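Local coordinates for protein adenylate kinase (Thermus thermophilus, PDB 3CM0) that probably catalyses the reversible transfer of the terminal phosphate from ATP to AMP, giving two ADP and helping to balance the cell's adenine nucleotides, at residues E116-L119 against V120-I123; E130-S133 against D134-E137; V155-Y158 against E159-V163. All blocks are in the same frame, centred on the assembly; numbering follows the deposited sequence.

Interaction 1 (E116-L119 against V120-I123); sequences EEEL and VRRI
Arg121 folds back beside Glu118, one turn earlier in helix 116-130, and the two side chains run alongside each other. Arg121 starts with CG anti to its carbonyl carbon (chi1 -72°), which keeps the chain over the preceding turn: CB lies 3.5 Å from Glu117 O and CG only 3.1 Å from the same oxygen. CD passes near Glu118 OE1, and the bend at chi3 brings NH1 round to that oxygen, where Arg121 NH1 and Glu118 OE1 form a salt bridge of 2.9 Å. Glu118 OE1 lies at the guanidinium edge, near its plane, and is met on its syn side, while the carboxylate and guanidinium planes stand 77° apart. Glu118 OE1 also accepts from a water at 2.7 Å, and this water in turn receives a bond from Arg122 NE; the NH1 of Arg122 meanwhile binds Gly14 O in the predicted ATP site. Along the helix's inner side, Val120 CG2 lies 4.0 Å from Glu116 CG, and both side chains pack on Leu144 of helix 137-160. With two donors on one oxygen, the carboxylate is likely to stay ionised, and long, flexible Glu and Arg chains suit an outer face where charge is paired across a single turn.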
loop_
_atom_site.group_PDB
_atom_site.type_symbol
_atom_site.label_atom_id
_atom_site.label_comp_id
_atom_site.label_asym_id
_atom_site.label_seq_id
_atom_site.Cartn_x
_atom_site.Cartn_y
_atom_site.Cartn_z
ATOM N N GLU A 116 -13.727 -9.047 10.837
ATOM C CA GLU A 116 -13.861 -9.820 9.618
ATOM C C GLU A 116 -15.290 -9.950 9.148
ATOM O O GLU A 116 -15.541 -9.938 7.955
ATOM C CB GLU A 116 -13.230 -11.210 9.770
ATOM C CG GLU A 116 -13.319 -12.013 8.468
ATOM C CD GLU A 116 -12.461 -13.275 8.450
ATOM O OE1 GLU A 116 -12.688 -14.134 7.568
ATOM O OE2 GLU A 116 -11.556 -13.404 9.299
ATOM N N GLU A 117 -16.233 -10.062 10.077
ATOM C CA GLU A 117 -17.626 -10.170 9.652
ATOM C C GLU A 117 -18.063 -8.928 8.853
ATOM O O GLU A 117 -18.834 -9.035 7.899
ATOM C CB GLU A 117 -18.537 -10.384 10.876
ATOM C CG GLU A 117 -18.316 -9.355 11.984
ATOM C CD GLU A 117 -17.313 -9.781 13.084
ATOM O OE1 GLU A 117 -16.176 -10.256 12.796
ATOM O OE2 GLU A 117 -17.676 -9.615 14.264
ATOM N N GLU A 118 -17.574 -7.750 9.225
ATOM C CA GLU A 118 -17.926 -6.529 8.511
ATOM C C GLU A 118 -17.213 -6.483 7.149
ATOM O O GLU A 118 -17.789 -6.028 6.131
ATOM C CB GLU A 118 -17.533 -5.274 9.334
ATOM C CG GLU A 118 -18.368 -5.135 10.640
ATOM C CD GLU A 118 -19.846 -4.861 10.370
ATOM O OE1 GLU A 118 -20.209 -4.632 9.201
ATOM O OE2 GLU A 118 -20.655 -4.858 11.330
ATOM N N LEU A 119 -15.957 -6.908 7.123
ATOM C CA LEU A 119 -15.266 -6.893 5.824
ATOM C C LEU A 119 -16.014 -7.812 4.859
ATOM O O LEU A 119 -16.260 -7.451 3.704
ATOM C CB LEU A 119 -13.851 -7.389 5.968
ATOM C CG LEU A 119 -12.839 -6.498 6.679
ATOM C CD1 LEU A 119 -11.607 -7.327 6.974
ATOM C CD2 LEU A 119 -12.497 -5.297 5.814
ATOM N N VAL A 120 -16.375 -9.004 5.322
ATOM C CA VAL A 120 -17.099 -9.936 4.466
ATOM C C VAL A 120 -18.438 -9.357 4.009
ATOM O O VAL A 120 -18.794 -9.428 2.825
ATOM C CB VAL A 120 -17.354 -11.267 5.204
ATOM C CG1 VAL A 120 -18.226 -12.173 4.340
ATOM C CG2 VAL A 120 -16.040 -11.943 5.534
ATOM N N ARG A 121 -19.195 -8.766 4.934
ATOM C CA ARG A 121 -20.479 -8.178 4.560
ATOM C C ARG A 121 -20.295 -7.111 3.484
ATOM O O ARG A 121 -21.032 -7.073 2.488
ATOM C CB ARG A 121 -21.163 -7.521 5.776
ATOM C CG ARG A 121 -21.717 -8.482 6.774
ATOM C CD ARG A 121 -22.180 -7.715 8.013
ATOM N NE ARG A 121 -23.544 -7.207 7.874
ATOM C CZ ARG A 121 -23.929 -5.984 8.218
ATOM N NH1 ARG A 121 -23.054 -5.123 8.722
ATOM N NH2 ARG A 121 -25.197 -5.623 8.070
ATOM N N ARG A 122 -19.312 -6.247 3.683
ATOM C CA ARG A 122 -19.042 -5.167 2.738
ATOM C C ARG A 122 -18.713 -5.686 1.363
ATOM O O ARG A 122 -19.323 -5.250 0.369
ATOM C CB ARG A 122 -17.858 -4.334 3.180
ATOM C CG ARG A 122 -18.096 -3.516 4.395
ATOM C CD ARG A 122 -16.848 -2.751 4.754
ATOM N NE ARG A 122 -17.076 -1.941 5.947
ATOM C CZ ARG A 122 -16.147 -1.194 6.521
ATOM N NH1 ARG A 122 -14.920 -1.146 6.019
ATOM N NH2 ARG A 122 -16.449 -0.501 7.606
ATOM N N ILE A 123 -17.747 -6.603 1.311
ATOM C CA ILE A 123 -17.306 -7.161 0.042
ATOM C C ILE A 123 -18.452 -7.874 -0.680
ATOM O O ILE A 123 -18.677 -7.643 -1.886
ATOM C CB ILE A 123 -16.143 -8.123 0.268
ATOM C CG1 ILE A 123 -14.931 -7.340 0.795
ATOM C CG2 ILE A 123 -15.811 -8.849 -1.044
ATOM C CD1 ILE A 123 -13.810 -8.211 1.318
HETATM O O HOH W 1 -19.847 -2.659 7.329
#

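Interaction 2 (E130-S133 against D134-E137); sequences EGRS and DDNE
In the LID, the small mobile domain that closes over the site of phosphoryl transfer, Arg132 is held by two consecutive acids, Asp134 and Asp135, in a salt-bridge network. Its chain bends at chi3 (56°), turning the guanidinium back toward the residues that follow. Arg132 NH2 gives the shorter bond, 2.7 Å to Asp134 OD2, approaching on the syn side but 29° out of the carboxylate plane. Arg132 NE is shared: it donates to Asp135 OD2 at 3.2 Å and, weakly, to Asp134 OD1 at the same distance of 3.2 Å. Both carboxylates therefore place an oxygen at the guanidinium edge. The network lies in the connection between helices 116-130 and 137-160: Gly131 ends the first in a Schellman motif, where its positive phi is easy for a residue without a side chain, and Asn136 is the N-cap of the second, its OD1 accepting a hydrogen bond from Thr139 N. Short aspartates suit this loop because their carboxylates stay close to the backbone while long Arg132 does the reaching. Asp135 OD1 has its main partner in Arg143, like Arg132 a predicted AMP-site residue, in a further salt bridge.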
loop_
_atom_site.group_PDB
_atom_site.type_symbol
_atom_site.label_atom_id
_atom_site.label_comp_id
_atom_site.label_asym_id
_atom_site.label_seq_id
_atom_site.Cartn_x
_atom_site.Cartn_y
_atom_site.Cartn_z
ATOM N N GLU A 130 -22.468 -4.921 -7.944
ATOM C CA GLU A 130 -21.709 -4.824 -9.191
ATOM C C GLU A 130 -21.898 -6.026 -10.120
ATOM O O GLU A 130 -21.366 -6.051 -11.236
ATOM C CB GLU A 130 -20.215 -4.649 -8.902
ATOM C CG GLU A 130 -19.843 -3.314 -8.256
ATOM C CD GLU A 130 -18.340 -3.166 -8.018
ATOM O OE1 GLU A 130 -17.612 -4.176 -8.107
ATOM O OE2 GLU A 130 -17.879 -2.042 -7.724
ATOM N N GLY A 131 -22.652 -7.017 -9.657
ATOM C CA GLY A 131 -22.893 -8.208 -10.456
ATOM C C GLY A 131 -21.712 -9.168 -10.559
ATOM O O GLY A 131 -21.666 -9.972 -11.486
ATOM N N ARG A 132 -20.762 -9.104 -9.621
ATOM C CA ARG A 132 -19.608 -9.998 -9.668
ATOM C C ARG A 132 -20.030 -11.421 -9.294
ATOM O O ARG A 132 -20.977 -11.609 -8.530
ATOM C CB ARG A 132 -18.513 -9.501 -8.714
ATOM C CG ARG A 132 -18.016 -8.072 -9.020
ATOM C CD ARG A 132 -16.903 -7.618 -8.088
ATOM N NE ARG A 132 -15.772 -8.536 -8.090
ATOM C CZ ARG A 132 -14.680 -8.388 -8.837
ATOM N NH1 ARG A 132 -14.559 -7.342 -9.642
ATOM N NH2 ARG A 132 -13.731 -9.302 -8.789
ATOM N N SER A 133 -19.335 -12.424 -9.828
ATOM C CA SER A 133 -19.672 -13.815 -9.531
ATOM C C SER A 133 -18.530 -14.540 -8.856
ATOM O O SER A 133 -18.619 -15.739 -8.568
ATOM C CB SER A 133 -20.053 -14.553 -10.831
ATOM O OG SER A 133 -21.155 -13.910 -11.456
ATOM N N ASP A 134 -17.451 -13.817 -8.589
ATOM C CA ASP A 134 -16.284 -14.452 -7.991
ATOM C C ASP A 134 -16.219 -14.346 -6.479
ATOM O O ASP A 134 -15.370 -14.979 -5.852
ATOM C CB ASP A 134 -15.017 -13.845 -8.587
ATOM C CG ASP A 134 -14.855 -12.392 -8.215
ATOM O OD1 ASP A 134 -15.901 -11.712 -8.051
ATOM O OD2 ASP A 134 -13.695 -11.938 -8.092
ATOM N N ASP A 135 -17.107 -13.549 -5.894
ATOM C CA ASP A 135 -17.108 -13.377 -4.451
ATOM C C ASP A 135 -18.278 -14.075 -3.744
ATOM O O ASP A 135 -19.433 -13.639 -3.846
ATOM C CB ASP A 135 -17.145 -11.881 -4.074
ATOM C CG ASP A 135 -15.992 -11.079 -4.658
ATOM O OD1 ASP A 135 -14.807 -11.411 -4.397
ATOM O OD2 ASP A 135 -16.278 -10.088 -5.366
ATOM N N ASN A 136 -17.970 -15.158 -3.037
ATOM C CA ASN A 136 -18.962 -15.883 -2.251
ATOM C C ASN A 136 -18.277 -15.916 -0.892
ATOM O O ASN A 136 -17.075 -15.644 -0.816
ATOM C CB ASN A 136 -19.172 -17.293 -2.796
ATOM C CG ASN A 136 -17.934 -18.151 -2.672
ATOM O OD1 ASN A 136 -17.511 -18.494 -1.569
ATOM N ND2 ASN A 136 -17.341 -18.502 -3.808
ATOM N N GLU A 137 -19.005 -16.251 0.174
ATOM C CA GLU A 137 -18.414 -16.236 1.513
ATOM C C GLU A 137 -17.093 -16.962 1.616
ATOM O O GLU A 137 -16.094 -16.436 2.135
ATOM C CB GLU A 137 -19.380 -16.813 2.553
ATOM C CG GLU A 137 -18.905 -16.536 3.950
ATOM C CD GLU A 137 -19.773 -17.163 5.024
ATOM O OE1 GLU A 137 -21.014 -17.119 4.887
ATOM O OE2 GLU A 137 -19.209 -17.688 6.011
#

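Interaction 3 (V155-Y158 against E159-V163); sequences VGYY and EARGV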
loop_
_atom_site.group_PDB
_atom_site.type_symbol
_atom_site.label_atom_id
_atom_site.label_comp_id
_atom_site.label_asym_id
_atom_site.label_seq_id
_atom_site.Cartn_x
_atom_site.Cartn_y
_atom_site.Cartn_z
ATOM N N VAL A 155 3.706 -6.671 9.513
ATOM C CA VAL A 155 3.215 -6.086 10.755
ATOM C C VAL A 155 4.270 -6.283 11.863
ATOM O O VAL A 155 4.564 -5.368 12.621
ATOM C CB VAL A 155 1.868 -6.739 11.156
ATOM C CG1 VAL A 155 1.433 -6.225 12.516
ATOM C CG2 VAL A 155 0.824 -6.414 10.104
ATOM N N GLY A 156 4.846 -7.483 11.946
ATOM C CA GLY A 156 5.869 -7.747 12.947
ATOM C C GLY A 156 7.107 -6.885 12.753
ATOM O O GLY A 156 7.688 -6.383 13.713
ATOM N N TYR A 157 7.495 -6.708 11.495
ATOM C CA TYR A 157 8.664 -5.893 11.152
ATOM C C TYR A 157 8.489 -4.449 11.626
ATOM O O TYR A 157 9.372 -3.844 12.261
ATOM C CB TYR A 157 8.835 -5.896 9.639
ATOM C CG TYR A 157 10.005 -5.083 9.176
ATOM C CD1 TYR A 157 11.294 -5.619 9.172
ATOM C CD2 TYR A 157 9.832 -3.773 8.728
ATOM C CE1 TYR A 157 12.390 -4.867 8.722
ATOM C CE2 TYR A 157 10.936 -3.006 8.288
ATOM C CZ TYR A 157 12.201 -3.565 8.286
ATOM O OH TYR A 157 13.262 -2.824 7.821
ATOM N N TYR A 158 7.316 -3.877 11.346
ATOM C CA TYR A 158 7.102 -2.496 11.751
ATOM C C TYR A 158 6.772 -2.326 13.227
ATOM O O TYR A 158 7.158 -1.327 13.823
ATOM C CB TYR A 158 6.006 -1.862 10.870
ATOM C CG TYR A 158 6.485 -1.721 9.443
ATOM C CD1 TYR A 158 7.621 -0.925 9.153
ATOM C CD2 TYR A 158 5.817 -2.343 8.387
ATOM C CE1 TYR A 158 8.048 -0.760 7.824
ATOM C CE2 TYR A 158 6.243 -2.177 7.074
ATOM C CZ TYR A 158 7.341 -1.389 6.796
ATOM O OH TYR A 158 7.752 -1.202 5.479
ATOM N N GLU A 159 6.048 -3.277 13.817
ATOM C CA GLU A 159 5.749 -3.189 15.247
ATOM C C GLU A 159 7.065 -3.233 16.081
ATOM O O GLU A 159 7.217 -2.508 17.076
ATOM C CB GLU A 159 4.803 -4.342 15.648
ATOM C CG GLU A 159 4.314 -4.246 17.100
ATOM C CD GLU A 159 3.229 -5.263 17.410
ATOM O OE1 GLU A 159 2.168 -5.228 16.750
ATOM O OE2 GLU A 159 3.440 -6.096 18.316
ATOM N N ALA A 160 8.028 -4.037 15.635
ATOM C CA ALA A 160 9.310 -4.150 16.364
ATOM C C ALA A 160 10.052 -2.811 16.369
ATOM O O ALA A 160 10.874 -2.530 17.238
ATOM C CB ALA A 160 10.167 -5.220 15.728
ATOM N N ARG A 161 9.762 -1.978 15.376
ATOM C CA ARG A 161 10.414 -0.684 15.265
ATOM C C ARG A 161 9.618 0.466 15.831
ATOM O O ARG A 161 10.026 1.626 15.717
ATOM C CB ARG A 161 10.747 -0.417 13.789
ATOM C CG ARG A 161 11.852 -1.299 13.295
ATOM C CD ARG A 161 11.876 -1.520 11.783
ATOM N NE ARG A 161 13.075 -2.295 11.421
ATOM C CZ ARG A 161 13.231 -3.608 11.589
ATOM N NH1 ARG A 161 12.259 -4.374 12.098
ATOM N NH2 ARG A 161 14.402 -4.156 11.313
ATOM N N GLY A 162 8.482 0.140 16.429
ATOM C CA GLY A 162 7.612 1.136 17.027
ATOM C C GLY A 162 6.914 2.107 16.091
ATOM O O GLY A 162 6.423 3.146 16.554
ATOM N N VAL A 163 6.812 1.753 14.806
ATOM C CA VAL A 163 6.209 2.640 13.830
ATOM C C VAL A 163 4.831 2.196 13.330
ATOM O O VAL A 163 4.214 2.885 12.504
ATOM C CB VAL A 163 7.161 2.890 12.590
ATOM C CG1 VAL A 163 8.489 3.523 13.045
ATOM C CG2 VAL A 163 7.428 1.578 11.820
HETATM O O HOH W 2 15.844 -3.263 8.521
#
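Stacking dominates between Tyr157 and Arg161, four residues on. The guanidinium lies flat over one face of the ring, centres 3.6 Å apart and planes 14° from parallel, a cation-pi pair in which Arg161 CZ comes 3.2 Å from Tyr157 CE1. Further back along the arginine, CD makes a CH-pi contact with the same face. The chain is extended from CG to NE, long enough to run back over the ring.

Among the hydrogen bonds, Arg161 NH1 donates to Tyr157 O at 2.9 Å, with that oxygen at the guanidinium edge, so face and edge together fix the group's rotation. Tyr157 OH binds Asp96 of helix 89-101 and accepts a hydrogen bond of 2.7 Å from a water. A leucine here would probably leave the guanidinium without its aromatic platform and Asp96 without its hydroxyl partner.

A salt bridge joins Glu159 to Arg166 of strand 164-168.

The apolar contact is between Tyr158 CD1 and Val163 CG2, 3.7 Å apart, where both side chains also reach Val109 of strand 104-113.

In the backbone, Tyr158 O accepts from Arg161 N and, at 3.3 Å, from Val163 N, the two arriving from opposite faces of its plane. Gly162 N bonds to Glu159 O, and Gly162 tolerates the positive phi (68°) for want of a side chain: the Schellman motif that ends helix 137-160 and turns the chain into strand 164-168.

Overall arrangement
All three contacts are local and follow one another along the chain, so none encloses or crosses another and each closes only a helical turn or a tight bend. Interaction 1 lies at the start of helix 116-130, just after strand 104-113. Interaction 2 makes the bend from the end of that helix to helix 137-160, in the LID. Interaction 3 ends the second helix and leads to edge strand 164-168 of the parallel sheet. Interactions 1 and 2 meet through packing of Ile123 CG2 against Asp135 CG, 4.3 Å apart. Interactions 2 and 3 mark the two ends of helix 137-160, which runs from the LID down to the CORE, their centres about 35 Å apart.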